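Local coordinates for putative uncharacterized protein PH0594 (Pyrococcus horikoshii, PDB 4HXF) that probably cleaves peptides as a serine-type acylaminoacyl peptidase of the prolyl oligopeptidase family, working as a self-compartmentalizing hexamer, at residues V274-F279 with N285-D290; H301-F306 with L312-E317; T320-L325 with Y394-E399. One frame throughout, in Å; residues are numbered along the deposited sequence.

Contact 1: V274-F279 with N285-D290; sequences VYFTLF and NLYLWD
One face of the F276 ring is taken by Y287, whose CB lies 3.5 Å from CZ of F276, over the rim rather than the middle. The two rings run nearly parallel (planes at 24°) but are offset, with little overlap. L278 sets its CG in plane at the edge of the F276 ring, while its side chain crosses that of Y287 at about a right angle, with CD1 of L278 3.7 Å from CE1 of Y287. On the other side of the sheet, CD1 of L288 rests over a face of the Y275 ring in a CH-pi contact, 4.1 Å from CE2 of Y275. These are the two middle strands of a four-stranded blade of the beta-propeller, joined as a beta hairpin, and six backbone hydrogen bonds hold them; V274, F276 and L278 each pair in both directions, with W289, Y287 and N285. CG of F276 sits between the backbone N and the carbonyl carbon (chi1 68°), which brings the ring toward strand 285-289, where its CE1 also meets CB of W289 at 4.1 Å. With F276 cut back to an alanine, CB of Y287 would probably lose the ring face it packs on and a gap open beside CB of W289. The Y287 hydroxyl and N285 ND2 both hydrogen-bond OE1 of E280.

Contact 2: H301-F306 with L312-E317; sequences HWIMGF and LIYLKE
Backbone hydrogen bonds tie W302, M304 and G305 to E317 and L315. W302 N gives to E317 O at 2.8 Å, and E317 N returns to W302 O. At L315 the register slips: its O accepts from M304 N at 2.9 Å, yet its N donates to O of G305, the next residue along. Two residues thus face one, with M304 turned to near-helical angles (phi -84°, psi -18°), as in a beta bulge; G305 N is buried there and has no partner. The bulge interrupts the hairpin of strands 302-308 and 312-317, the first two strands of a propeller blade. Apolar contacts follow. CD1 of I303 touches CD2 of Y314 at 3.7 Å and also packs against CB of K316, while lying over one face of the H301 ring. F306 and Y314 meet through their CB atoms, 3.6 Å apart. M304, its chain bent, sets CG 4.0 Å from CB of E317. The K316 chain crosses H301 at about a right angle, its CG 3.6 Å from CB of H301. Among the polar groups, a water in the plane of the imidazole, at its edge, lies 2.7 Å from H301 ND1 and accepts from K316 NZ at 2.8 Å; H301 NE2 is hydrogen-bonded to A297 O. E332 completes this polar end, forming a salt bridge with K316 NZ and a hydrogen bond with the Y314 hydroxyl.

Contact 3: T320-L325 with Y394-E399; sequences TRPAEL and YYFKYE
F396 lays its ring against the chain from T320 to P322, and no hydrogen bond crosses between the two segments. CD of P322 stands over one face of the phenyl ring, 4.0 Å from the centroid of the F396 ring and only 13° off its normal, a CH-pi contact in which a proline ring meets an aromatic face. The neighbouring peptide comes to the ring as well: C of T320 lies at the edge, 3.6 Å from CD1 of F396, and R321 N is equally near that carbon. The aromatic side chain therefore touches backbone as much as side chain. It reaches across because its CG is anti to the backbone N (chi1 180°), which extends the ring toward segment 320-325.

A second shell fixes both partners. Behind the phenylalanine, its backbone N is hydrogen-bonded to OE1 of E317, so the start of segment 394-399 is tied to the strand before the T320-P322 loop. On the other segment, R321 bends forward along its own segment to E324: NH1 donates to OE1 of E324 at 3.0 Å, in the guanidinium plane but from above the plane of the carboxylate, and has a second charged partner in D337. The hydroxyl of T320 is held by E350. Just past F396, K397 takes the N-cap position and pairs through NZ with OE1 of E399, 3.2 Å away.

The contact joins the last propeller blade to the alpha/beta-hydrolase domain. Segment 320-325 leads from strand 312-317 into strand 324-328, and segment 394-399 leads into helix 398-405; F343 of the short helix 340-343 packs against R321, P322 and F396.

Overall arrangement
Contacts 1 and 2 are both buried hairpins of neighbouring propeller blades, their centres 11 Å apart, and they touch directly, as where CD2 of L286 packs on CD1 of Y314. Contact 1 pairs regularly along its length and is mainly apolar and aromatic; contact 2 adds a bulge and a water-linked polar end. Contact 3 is only partly buried and far smaller, joining two domains by one ring against a loop instead of by backbone pairing. It shares a sheet with contact 2, since strands 312-317 and 324-328 are neighbours in the same blade, whereas contact 1 does not reach it, the nearest atoms lying about 7 Å apart.

Contact 1: V274-F279 with N285-D290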
loop_
_atom_site.group_PDB
_atom_site.type_symbol
_atom_site.label_atom_id
_atom_site.label_comp_id
_atom_site.label_asym_id
_atom_site.label_seq_id
_atom_site.Cartn_x
_atom_site.Cartn_y
_atom_site.Cartn_z
ATOM N N VAL A 274 -50.152 -19.735 -15.797
ATOM C CA VAL A 274 -49.336 -19.804 -14.600
ATOM C C VAL A 274 -48.530 -21.104 -14.612
ATOM O O VAL A 274 -49.050 -22.244 -14.745
ATOM C CB VAL A 274 -50.211 -19.770 -13.350
ATOM C CG1 VAL A 274 -49.371 -19.901 -12.027
ATOM C CG2 VAL A 274 -51.048 -18.464 -13.332
ATOM N N TYR A 275 -47.265 -20.918 -14.367
ATOM C CA TYR A 275 -46.364 -22.080 -14.224
ATOM C C TYR A 275 -45.999 -22.159 -12.759
ATOM O O TYR A 275 -45.707 -21.154 -12.150
ATOM C CB TYR A 275 -45.068 -21.838 -15.037
ATOM C CG TYR A 275 -45.362 -21.867 -16.541
ATOM C CD1 TYR A 275 -45.737 -20.745 -17.183
ATOM C CD2 TYR A 275 -45.283 -23.012 -17.200
ATOM C CE1 TYR A 275 -46.017 -20.777 -18.547
ATOM C CE2 TYR A 275 -45.514 -23.071 -18.596
ATOM C CZ TYR A 275 -45.840 -21.912 -19.230
ATOM O OH TYR A 275 -46.165 -21.912 -20.635
ATOM N N PHE A 276 -45.997 -23.378 -12.216
ATOM C CA PHE A 276 -45.777 -23.495 -10.798
ATOM C C PHE A 276 -45.261 -24.897 -10.438
ATOM O O PHE A 276 -45.517 -25.847 -11.141
ATOM C CB PHE A 276 -47.099 -23.194 -10.065
ATOM C CG PHE A 276 -48.180 -24.199 -10.254
ATOM C CD1 PHE A 276 -49.076 -24.039 -11.307
ATOM C CD2 PHE A 276 -48.364 -25.232 -9.357
ATOM C CE1 PHE A 276 -50.081 -24.943 -11.466
ATOM C CE2 PHE A 276 -49.403 -26.123 -9.535
ATOM C CZ PHE A 276 -50.271 -25.981 -10.604
ATOM N N THR A 277 -44.598 -24.981 -9.312
ATOM C CA THR A 277 -44.151 -26.216 -8.785
ATOM C C THR A 277 -44.834 -26.534 -7.474
ATOM O O THR A 277 -45.239 -25.617 -6.738
ATOM C CB THR A 277 -42.636 -26.190 -8.507
ATOM O OG1 THR A 277 -42.245 -24.958 -7.856
ATOM C CG2 THR A 277 -41.889 -26.244 -9.927
ATOM N N LEU A 278 -44.972 -27.808 -7.170
ATOM C CA LEU A 278 -45.553 -28.304 -5.909
ATOM C C LEU A 278 -44.687 -29.252 -5.238
ATOM O O LEU A 278 -43.965 -30.054 -5.883
ATOM C CB LEU A 278 -46.847 -29.121 -6.202
ATOM C CG LEU A 278 -48.045 -28.509 -6.916
ATOM C CD1 LEU A 278 -49.205 -29.498 -7.245
ATOM C CD2 LEU A 278 -48.563 -27.364 -5.994
ATOM N N PHE A 279 -44.761 -29.230 -3.915
ATOM C CA PHE A 279 -44.062 -30.191 -3.052
ATOM C C PHE A 279 -44.950 -31.430 -2.966
ATOM O O PHE A 279 -46.115 -31.405 -2.496
ATOM C CB PHE A 279 -43.845 -29.662 -1.660
ATOM C CG PHE A 279 -42.907 -28.538 -1.522
ATOM C CD1 PHE A 279 -43.410 -27.258 -1.445
ATOM C CD2 PHE A 279 -41.544 -28.728 -1.320
ATOM C CE1 PHE A 279 -42.644 -26.158 -1.217
ATOM C CE2 PHE A 279 -40.737 -27.598 -1.140
ATOM C CZ PHE A 279 -41.293 -26.302 -1.130
ATOM N N ASN A 285 -42.394 -30.855 -8.294
ATOM C CA ASN A 285 -42.860 -31.144 -9.652
ATOM C C ASN A 285 -43.423 -29.896 -10.312
ATOM O O ASN A 285 -44.042 -29.089 -9.610
ATOM C CB ASN A 285 -43.937 -32.238 -9.655
ATOM C CG ASN A 285 -43.410 -33.608 -9.233
ATOM O OD1 ASN A 285 -42.296 -34.005 -9.641
ATOM N ND2 ASN A 285 -44.185 -34.285 -8.357
ATOM N N LEU A 286 -43.213 -29.727 -11.604
ATOM C CA LEU A 286 -43.646 -28.571 -12.449
ATOM C C LEU A 286 -44.926 -28.832 -13.229
ATOM O O LEU A 286 -45.126 -29.878 -13.875
ATOM C CB LEU A 286 -42.516 -28.200 -13.468
ATOM C CG LEU A 286 -42.778 -26.978 -14.383
ATOM C CD1 LEU A 286 -42.929 -25.670 -13.527
ATOM C CD2 LEU A 286 -41.561 -26.812 -15.304
ATOM N N TYR A 287 -45.827 -27.860 -13.088
ATOM C CA TYR A 287 -47.129 -27.826 -13.719
ATOM C C TYR A 287 -47.340 -26.472 -14.389
ATOM O O TYR A 287 -46.641 -25.517 -14.129
ATOM C CB TYR A 287 -48.226 -27.987 -12.629
ATOM C CG TYR A 287 -48.176 -29.311 -11.913
ATOM C CD1 TYR A 287 -47.399 -29.475 -10.815
ATOM C CD2 TYR A 287 -48.815 -30.433 -12.395
ATOM C CE1 TYR A 287 -47.335 -30.703 -10.178
ATOM C CE2 TYR A 287 -48.708 -31.703 -11.794
ATOM C CZ TYR A 287 -47.973 -31.796 -10.634
ATOM O OH TYR A 287 -47.911 -33.020 -10.031
ATOM N N LEU A 288 -48.385 -26.462 -15.222
ATOM C CA LEU A 288 -48.939 -25.282 -15.860
ATOM C C LEU A 288 -50.441 -25.212 -15.512
ATOM O O LEU A 288 -51.102 -26.229 -15.448
ATOM C CB LEU A 288 -48.789 -25.431 -17.425
ATOM C CG LEU A 288 -49.885 -24.823 -18.341
ATOM C CD1 LEU A 288 -49.571 -23.332 -18.352
ATOM C CD2 LEU A 288 -49.941 -25.332 -19.745
ATOM N N TRP A 289 -50.956 -24.004 -15.330
ATOM C CA TRP A 289 -52.416 -23.776 -15.319
ATOM C C TRP A 289 -52.740 -22.884 -16.436
ATOM O O TRP A 289 -52.235 -21.814 -16.572
ATOM C CB TRP A 289 -52.888 -23.247 -13.954
ATOM C CG TRP A 289 -54.359 -22.981 -13.915
ATOM C CD1 TRP A 289 -55.351 -23.800 -13.424
ATOM C CD2 TRP A 289 -55.001 -21.749 -14.232
ATOM N NE1 TRP A 289 -56.560 -23.157 -13.451
ATOM C CE2 TRP A 289 -56.419 -21.946 -13.960
ATOM C CE3 TRP A 289 -54.577 -20.561 -14.755
ATOM C CZ2 TRP A 289 -57.357 -20.958 -14.216
ATOM C CZ3 TRP A 289 -55.518 -19.569 -15.008
ATOM C CH2 TRP A 289 -56.875 -19.768 -14.744
ATOM N N ASP A 290 -53.682 -23.348 -17.267
ATOM C CA ASP A 290 -54.124 -22.547 -18.463
ATOM C C ASP A 290 -55.646 -22.560 -18.500
ATOM O O ASP A 290 -56.250 -22.402 -19.565
ATOM C CB ASP A 290 -53.601 -23.137 -19.761
ATOM C CG ASP A 290 -54.095 -24.582 -20.001
ATOM O OD1 ASP A 290 -54.964 -25.122 -19.250
ATOM O OD2 ASP A 290 -53.572 -25.220 -20.958
#

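Contact 2: H301-F306 with L312-E317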
loop_
_atom_site.group_PDB
_atom_site.type_symbol
_atom_site.label_atom_id
_atom_site.label_comp_id
_atom_site.label_asym_id
_atom_site.label_seq_id
_atom_site.Cartn_x
_atom_site.Cartn_y
_atom_site.Cartn_z
ATOM N N HIS A 301 -37.557 -36.164 -8.682
ATOM C CA HIS A 301 -36.665 -35.020 -8.923
ATOM C C HIS A 301 -37.162 -33.814 -8.173
ATOM O O HIS A 301 -38.281 -33.826 -7.641
ATOM C CB HIS A 301 -36.545 -34.710 -10.418
ATOM C CG HIS A 301 -37.836 -34.326 -11.105
ATOM N ND1 HIS A 301 -38.132 -34.748 -12.380
ATOM C CD2 HIS A 301 -38.859 -33.453 -10.739
ATOM C CE1 HIS A 301 -39.310 -34.200 -12.736
ATOM N NE2 HIS A 301 -39.755 -33.406 -11.713
ATOM N N TRP A 302 -36.331 -32.799 -8.124
ATOM C CA TRP A 302 -36.725 -31.428 -7.639
ATOM C C TRP A 302 -36.498 -30.430 -8.708
ATOM O O TRP A 302 -35.351 -30.261 -9.167
ATOM C CB TRP A 302 -35.922 -31.008 -6.434
ATOM C CG TRP A 302 -36.430 -31.475 -5.097
ATOM C CD1 TRP A 302 -36.873 -32.730 -4.813
ATOM C CD2 TRP A 302 -36.498 -30.749 -3.812
ATOM N NE1 TRP A 302 -37.211 -32.859 -3.488
ATOM C CE2 TRP A 302 -36.995 -31.687 -2.844
ATOM C CE3 TRP A 302 -36.217 -29.459 -3.424
ATOM C CZ2 TRP A 302 -37.197 -31.360 -1.522
ATOM C CZ3 TRP A 302 -36.427 -29.127 -2.063
ATOM C CH2 TRP A 302 -36.941 -30.048 -1.165
ATOM N N ILE A 303 -37.566 -29.798 -9.147
ATOM C CA ILE A 303 -37.529 -28.618 -10.066
ATOM C C ILE A 303 -37.158 -27.381 -9.256
ATOM O O ILE A 303 -38.020 -26.886 -8.476
ATOM C CB ILE A 303 -38.796 -28.436 -10.909
ATOM C CG1 ILE A 303 -39.166 -29.700 -11.686
ATOM C CG2 ILE A 303 -38.647 -27.183 -11.846
ATOM C CD1 ILE A 303 -38.085 -30.308 -12.617
ATOM N N MET A 304 -35.891 -26.944 -9.341
ATOM C CA MET A 304 -35.340 -25.962 -8.526
ATOM C C MET A 304 -35.598 -24.532 -8.959
ATOM O O MET A 304 -35.499 -23.608 -8.145
ATOM C CB MET A 304 -33.836 -26.195 -8.472
ATOM C CG MET A 304 -33.483 -27.478 -7.811
ATOM S SD MET A 304 -34.070 -27.579 -6.110
ATOM C CE MET A 304 -33.227 -26.316 -5.218
ATOM N N GLY A 305 -35.976 -24.343 -10.201
ATOM C CA GLY A 305 -36.166 -22.995 -10.763
ATOM C C GLY A 305 -36.666 -23.171 -12.142
ATOM O O GLY A 305 -36.558 -24.280 -12.824
ATOM N N PHE A 306 -37.392 -22.165 -12.632
ATOM C CA PHE A 306 -37.924 -22.236 -13.953
ATOM C C PHE A 306 -38.276 -20.789 -14.462
ATOM O O PHE A 306 -38.284 -19.811 -13.675
ATOM C CB PHE A 306 -39.137 -23.174 -14.058
ATOM C CG PHE A 306 -40.335 -22.756 -13.173
ATOM C CD1 PHE A 306 -40.436 -23.216 -11.856
ATOM C CD2 PHE A 306 -41.244 -21.826 -13.612
ATOM C CE1 PHE A 306 -41.436 -22.765 -11.046
ATOM C CE2 PHE A 306 -42.238 -21.327 -12.737
ATOM C CZ PHE A 306 -42.323 -21.842 -11.461
ATOM N N LEU A 312 -40.294 -22.564 -22.443
ATOM C CA LEU A 312 -40.291 -22.951 -21.007
ATOM C C LEU A 312 -38.965 -23.741 -20.696
ATOM O O LEU A 312 -38.695 -24.795 -21.281
ATOM C CB LEU A 312 -41.481 -23.819 -20.606
ATOM C CG LEU A 312 -41.541 -24.451 -19.182
ATOM C CD1 LEU A 312 -41.458 -23.381 -18.075
ATOM C CD2 LEU A 312 -42.777 -25.310 -19.133
ATOM N N ILE A 313 -38.260 -23.207 -19.707
ATOM C CA ILE A 313 -37.002 -23.848 -19.272
ATOM C C ILE A 313 -37.035 -24.029 -17.768
ATOM O O ILE A 313 -37.707 -23.248 -17.044
ATOM C CB ILE A 313 -35.813 -23.049 -19.739
ATOM C CG1 ILE A 313 -35.889 -21.597 -19.366
ATOM C CG2 ILE A 313 -35.633 -23.194 -21.261
ATOM C CD1 ILE A 313 -35.024 -21.076 -18.317
ATOM N N TYR A 314 -36.290 -25.032 -17.317
ATOM C CA TYR A 314 -36.244 -25.302 -15.888
ATOM C C TYR A 314 -34.997 -26.041 -15.501
ATOM O O TYR A 314 -34.378 -26.752 -16.260
ATOM C CB TYR A 314 -37.517 -26.086 -15.488
ATOM C CG TYR A 314 -37.823 -27.347 -16.230
ATOM C CD1 TYR A 314 -38.641 -27.308 -17.367
ATOM C CD2 TYR A 314 -37.340 -28.596 -15.810
ATOM C CE1 TYR A 314 -38.949 -28.438 -18.060
ATOM C CE2 TYR A 314 -37.662 -29.780 -16.498
ATOM C CZ TYR A 314 -38.524 -29.686 -17.602
ATOM O OH TYR A 314 -38.849 -30.804 -18.276
ATOM N N LEU A 315 -34.674 -25.888 -14.235
ATOM C CA LEU A 315 -33.525 -26.612 -13.643
ATOM C C LEU A 315 -34.082 -27.809 -12.862
ATOM O O LEU A 315 -34.962 -27.620 -12.011
ATOM C CB LEU A 315 -32.816 -25.695 -12.647
ATOM C CG LEU A 315 -31.942 -24.552 -13.110
ATOM C CD1 LEU A 315 -31.383 -23.666 -12.031
ATOM C CD2 LEU A 315 -30.759 -25.104 -13.990
ATOM N N LYS A 316 -33.560 -29.015 -13.134
ATOM C CA LYS A 316 -34.009 -30.247 -12.493
ATOM C C LYS A 316 -32.780 -30.843 -11.758
ATOM O O LYS A 316 -31.697 -31.010 -12.386
ATOM C CB LYS A 316 -34.552 -31.206 -13.495
ATOM C CG LYS A 316 -34.969 -32.579 -12.826
ATOM C CD LYS A 316 -34.830 -33.779 -13.717
ATOM C CE LYS A 316 -35.633 -33.695 -14.996
ATOM N NZ LYS A 316 -35.592 -34.982 -15.775
ATOM N N GLU A 317 -32.927 -31.065 -10.453
ATOM C CA GLU A 317 -31.969 -31.793 -9.660
ATOM C C GLU A 317 -32.569 -33.168 -9.329
ATOM O O GLU A 317 -33.775 -33.294 -9.239
ATOM C CB GLU A 317 -31.708 -30.969 -8.420
ATOM C CG GLU A 317 -30.806 -31.495 -7.401
ATOM C CD GLU A 317 -30.342 -30.424 -6.480
ATOM O OE1 GLU A 317 -30.335 -30.692 -5.297
ATOM O OE2 GLU A 317 -29.962 -29.299 -6.900
HETATM O O HOH W 1 -37.127 -36.587 -14.072
#

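Contact 3: T320-L325 with Y394-E399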
loop_
_atom_site.group_PDB
_atom_site.type_symbol
_atom_site.label_atom_id
_atom_site.label_comp_id
_atom_site.label_asym_id
_atom_site.label_seq_id
_atom_site.Cartn_x
_atom_site.Cartn_y
_atom_site.Cartn_z
ATOM N N THR A 320 -29.125 -38.042 -7.286
ATOM C CA THR A 320 -27.726 -38.341 -7.616
ATOM C C THR A 320 -27.043 -37.303 -8.526
ATOM O O THR A 320 -25.913 -37.528 -8.908
ATOM C CB THR A 320 -27.602 -39.736 -8.270
ATOM O OG1 THR A 320 -28.348 -39.792 -9.517
ATOM C CG2 THR A 320 -28.048 -40.817 -7.323
ATOM N N ARG A 321 -27.689 -36.210 -8.893
ATOM C CA ARG A 321 -27.102 -35.156 -9.758
ATOM C C ARG A 321 -27.556 -33.767 -9.311
ATOM O O ARG A 321 -28.753 -33.520 -9.198
ATOM C CB ARG A 321 -27.565 -35.277 -11.240
ATOM C CG ARG A 321 -26.836 -36.438 -11.981
ATOM C CD ARG A 321 -25.348 -36.110 -12.159
ATOM N NE ARG A 321 -25.142 -35.019 -13.147
ATOM C CZ ARG A 321 -24.961 -35.166 -14.475
ATOM N NH1 ARG A 321 -24.904 -34.091 -15.305
ATOM N NH2 ARG A 321 -24.853 -36.403 -14.972
ATOM N N PRO A 322 -26.619 -32.873 -9.157
ATOM C CA PRO A 322 -26.986 -31.453 -9.076
ATOM C C PRO A 322 -27.745 -31.032 -10.279
ATOM O O PRO A 322 -27.695 -31.652 -11.352
ATOM C CB PRO A 322 -25.633 -30.720 -9.001
ATOM C CG PRO A 322 -24.638 -31.771 -8.449
ATOM C CD PRO A 322 -25.142 -33.080 -9.048
ATOM N N ALA A 323 -28.393 -29.876 -10.148
ATOM C CA ALA A 323 -29.267 -29.338 -11.181
ATOM C C ALA A 323 -28.566 -29.212 -12.517
ATOM O O ALA A 323 -27.420 -28.788 -12.633
ATOM C CB ALA A 323 -29.817 -27.920 -10.804
ATOM N N GLU A 324 -29.327 -29.535 -13.544
ATOM C CA GLU A 324 -28.997 -29.206 -14.915
ATOM C C GLU A 324 -30.210 -28.523 -15.516
ATOM O O GLU A 324 -31.325 -28.662 -15.045
ATOM C CB GLU A 324 -28.604 -30.457 -15.774
ATOM C CG GLU A 324 -27.386 -31.233 -15.320
ATOM C CD GLU A 324 -26.034 -30.583 -15.587
ATOM O OE1 GLU A 324 -25.036 -31.100 -15.031
ATOM O OE2 GLU A 324 -25.936 -29.579 -16.377
ATOM N N LEU A 325 -30.043 -27.904 -16.683
ATOM C CA LEU A 325 -31.120 -27.158 -17.348
ATOM C C LEU A 325 -31.756 -28.011 -18.398
ATOM O O LEU A 325 -31.090 -28.823 -19.116
ATOM C CB LEU A 325 -30.608 -25.859 -18.009
ATOM C CG LEU A 325 -31.610 -24.781 -18.476
ATOM C CD1 LEU A 325 -32.323 -24.118 -17.280
ATOM C CD2 LEU A 325 -30.781 -23.794 -19.360
ATOM N N TYR A 394 -35.882 -36.391 -3.342
ATOM C CA TYR A 394 -35.105 -36.462 -4.612
ATOM C C TYR A 394 -34.284 -35.248 -4.994
ATOM O O TYR A 394 -34.238 -34.842 -6.155
ATOM C CB TYR A 394 -36.034 -36.940 -5.731
ATOM C CG TYR A 394 -36.750 -38.207 -5.362
ATOM C CD1 TYR A 394 -38.166 -38.208 -5.184
ATOM C CD2 TYR A 394 -36.092 -39.380 -5.328
ATOM C CE1 TYR A 394 -38.855 -39.378 -4.809
ATOM C CE2 TYR A 394 -36.757 -40.547 -4.950
ATOM C CZ TYR A 394 -38.135 -40.542 -4.780
ATOM O OH TYR A 394 -38.679 -41.767 -4.436
ATOM N N TYR A 395 -33.694 -34.632 -3.977
ATOM C CA TYR A 395 -32.683 -33.631 -4.253
ATOM C C TYR A 395 -31.289 -34.192 -3.870
ATOM O O TYR A 395 -31.200 -35.253 -3.249
ATOM C CB TYR A 395 -33.012 -32.344 -3.530
ATOM C CG TYR A 395 -32.811 -32.269 -2.022
ATOM C CD1 TYR A 395 -33.901 -32.462 -1.138
ATOM C CD2 TYR A 395 -31.612 -31.943 -1.455
ATOM C CE1 TYR A 395 -33.746 -32.324 0.210
ATOM C CE2 TYR A 395 -31.443 -31.947 -0.104
ATOM C CZ TYR A 395 -32.523 -32.093 0.718
ATOM O OH TYR A 395 -32.321 -31.976 2.076
ATOM N N PHE A 396 -30.227 -33.462 -4.273
ATOM C CA PHE A 396 -28.910 -33.957 -4.193
ATOM C C PHE A 396 -28.381 -33.623 -2.820
ATOM O O PHE A 396 -28.228 -32.431 -2.501
ATOM C CB PHE A 396 -28.048 -33.334 -5.295
ATOM C CG PHE A 396 -26.604 -33.834 -5.253
ATOM C CD1 PHE A 396 -26.280 -35.039 -5.821
ATOM C CD2 PHE A 396 -25.611 -33.048 -4.670
ATOM C CE1 PHE A 396 -24.936 -35.527 -5.810
ATOM C CE2 PHE A 396 -24.329 -33.536 -4.581
ATOM C CZ PHE A 396 -24.004 -34.734 -5.180
ATOM N N LYS A 397 -28.139 -34.645 -1.998
ATOM C CA LYS A 397 -27.671 -34.359 -0.596
ATOM C C LYS A 397 -26.257 -34.894 -0.403
ATOM O O LYS A 397 -25.993 -36.118 -0.364
ATOM C CB LYS A 397 -28.575 -34.925 0.478
ATOM C CG LYS A 397 -28.020 -34.706 1.931
ATOM C CD LYS A 397 -28.206 -33.363 2.550
ATOM C CE LYS A 397 -27.827 -33.364 4.084
ATOM N NZ LYS A 397 -27.517 -31.979 4.591
ATOM N N TYR A 398 -25.294 -33.979 -0.446
ATOM C CA TYR A 398 -23.873 -34.335 -0.487
ATOM C C TYR A 398 -23.435 -35.305 0.594
ATOM O O TYR A 398 -22.779 -36.344 0.229
ATOM C CB TYR A 398 -23.054 -33.088 -0.317
ATOM C CG TYR A 398 -21.561 -33.251 -0.521
ATOM C CD1 TYR A 398 -21.023 -33.312 -1.732
ATOM C CD2 TYR A 398 -20.722 -33.327 0.595
ATOM C CE1 TYR A 398 -19.658 -33.431 -1.938
ATOM C CE2 TYR A 398 -19.392 -33.455 0.415
ATOM C CZ TYR A 398 -18.853 -33.468 -0.842
ATOM O OH TYR A 398 -17.487 -33.527 -1.025
ATOM N N GLU A 399 -23.893 -35.047 1.838
ATOM C CA GLU A 399 -23.417 -35.871 2.907
ATOM C C GLU A 399 -23.889 -37.305 2.732
ATOM O O GLU A 399 -23.225 -38.252 3.165
ATOM C CB GLU A 399 -23.848 -35.419 4.263
ATOM C CG GLU A 399 -23.306 -34.113 4.723
ATOM C CD GLU A 399 -24.115 -32.925 4.258
ATOM O OE1 GLU A 399 -24.821 -32.996 3.225
ATOM O OE2 GLU A 399 -23.968 -31.869 4.941
#